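Local coordinates for protein lantibiotic dehydratase (Microbispora corallina, PDB 5EHK) that probably dehydrates serine and threonine residues of a precursor peptide, using glutamyl-tRNA, during biosynthesis of the lantibiotic NAI-107, at residues A944-T949 and C1037-A1042. Residues are numbered along the deposited sequence; the frame is centred on the assembly and turned at random.
Sequences AGFRYT and CQVLAA
Phe-946 and Tyr-948, on the loop joining helices 920-942 and 950-965, meet Val-1039 of helix 1034-1042, with CA of Tyr-948 9.1 Å from CA of Val-1039 and CA of Phe-946 10.3 Å from CA of Gln-1038. In this C-terminal region of the dehydratase, the loop of a helix-loop-helix connection, which ends at Thr-949, the N-cap of helix 950-965, packs on helix 1034-1042 through apolar side chains. CB of Phe-946 points toward the helix and, with CG anti to the backbone N (chi1 -172°), the side chain brings CZ to Val-1039. The side chains of Phe-946 and Val-1039 cross at about a right angle, and Leu-940 and Val-953 also touch the phenyl group. CD2 of Tyr-948 lies 4.3 Å from CG2 of Val-1039, a looser approach. Beside Tyr-948, Arg-947 forms a salt bridge with Asp-1033, and its backbone N-H is hydrogen-bonded to OD2 of Asp-1035; both bonds link the loop to residues around the start of helix 1034-1042. On Val-1039, CG2 lies beside the backbone N and meets the phenyl ring at its edge, in the ring plane, 3.6 Å from CZ of Phe-946.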
# COMPACT_ATOMS: atom_id res chain seq x y z
N ALA A 944 21.53 -36.81 2.20
CA ALA A 944 20.36 -37.66 2.29
C ALA A 944 20.53 -38.59 3.49
O ALA A 944 21.53 -39.32 3.59
CB ALA A 944 20.19 -38.45 0.99
N GLY A 945 19.59 -38.53 4.42
CA GLY A 945 19.66 -39.43 5.56
C GLY A 945 20.08 -38.79 6.87
O GLY A 945 19.91 -39.40 7.93
N PHE A 946 20.65 -37.59 6.79
CA PHE A 946 21.01 -36.85 7.99
C PHE A 946 19.76 -36.75 8.86
O PHE A 946 18.71 -36.30 8.40
CB PHE A 946 21.59 -35.46 7.67
CG PHE A 946 22.15 -34.74 8.86
CD1 PHE A 946 23.31 -35.18 9.47
CD2 PHE A 946 21.51 -33.63 9.37
CE1 PHE A 946 23.81 -34.52 10.57
CE2 PHE A 946 22.01 -32.98 10.47
CZ PHE A 946 23.17 -33.43 11.06
N ARG A 947 19.88 -37.20 10.10
CA ARG A 947 18.70 -37.45 10.92
C ARG A 947 18.01 -36.17 11.30
O ARG A 947 16.78 -36.08 11.30
CB ARG A 947 19.09 -38.19 12.18
CG ARG A 947 20.29 -39.11 12.01
CD ARG A 947 20.15 -40.29 12.92
NE ARG A 947 19.34 -39.92 14.08
CZ ARG A 947 18.84 -40.79 14.95
NH1 ARG A 947 19.07 -42.09 14.80
NH2 ARG A 947 18.11 -40.34 15.97
N TYR A 948 18.81 -35.15 11.59
CA TYR A 948 18.31 -33.95 12.21
C TYR A 948 17.87 -32.89 11.20
O TYR A 948 18.47 -32.71 10.15
CB TYR A 948 19.37 -33.39 13.15
CG TYR A 948 19.83 -34.37 14.19
CD1 TYR A 948 19.03 -34.69 15.28
CD2 TYR A 948 21.06 -34.99 14.08
CE1 TYR A 948 19.46 -35.59 16.24
CE2 TYR A 948 21.50 -35.89 15.02
CZ TYR A 948 20.69 -36.19 16.11
OH TYR A 948 21.14 -37.09 17.05
N THR A 949 16.79 -32.20 11.54
CA THR A 949 16.31 -31.11 10.71
C THR A 949 17.12 -29.86 11.01
O THR A 949 17.90 -29.81 11.95
CB THR A 949 14.82 -30.82 11.01
OG1 THR A 949 14.68 -30.43 12.38
CG2 THR A 949 13.96 -32.05 10.74
N CYS A 1037 27.10 -36.32 16.77
CA CYS A 1037 28.49 -35.99 17.05
C CYS A 1037 29.00 -34.94 16.07
O CYS A 1037 29.66 -33.99 16.46
CB CYS A 1037 29.36 -37.25 17.00
SG CYS A 1037 29.32 -38.16 18.54
N GLN A 1038 28.67 -35.14 14.79
CA GLN A 1038 29.12 -34.23 13.76
C GLN A 1038 28.51 -32.85 13.94
O GLN A 1038 29.07 -31.83 13.52
CB GLN A 1038 28.84 -34.77 12.36
CG GLN A 1038 29.84 -35.79 11.84
CD GLN A 1038 29.52 -36.25 10.42
OE1 GLN A 1038 28.39 -36.66 10.10
NE2 GLN A 1038 30.50 -36.13 9.54
N VAL A 1039 27.35 -32.81 14.57
CA VAL A 1039 26.72 -31.55 14.89
C VAL A 1039 27.55 -30.84 15.94
O VAL A 1039 27.89 -29.67 15.77
CB VAL A 1039 25.31 -31.76 15.40
CG1 VAL A 1039 24.77 -30.46 15.92
CG2 VAL A 1039 24.43 -32.26 14.27
N LEU A 1040 27.91 -31.55 17.00
CA LEU A 1040 28.66 -30.92 18.08
C LEU A 1040 30.08 -30.51 17.70
O LEU A 1040 30.57 -29.48 18.17
CB LEU A 1040 28.66 -31.79 19.34
CG LEU A 1040 27.31 -31.98 20.05
CD1 LEU A 1040 27.52 -32.63 21.41
CD2 LEU A 1040 26.55 -30.68 20.20
N ALA A 1041 30.74 -31.30 16.86
CA ALA A 1041 32.10 -30.96 16.42
C ALA A 1041 32.08 -29.64 15.65
O ALA A 1041 32.93 -28.77 15.87
CB ALA A 1041 32.67 -32.06 15.53
N ALA A 1042 31.09 -29.49 14.78
CA ALA A 1042 30.98 -28.31 13.95
C ALA A 1042 30.77 -27.03 14.77
O ALA A 1042 30.97 -25.93 14.26
CB ALA A 1042 29.87 -28.48 12.92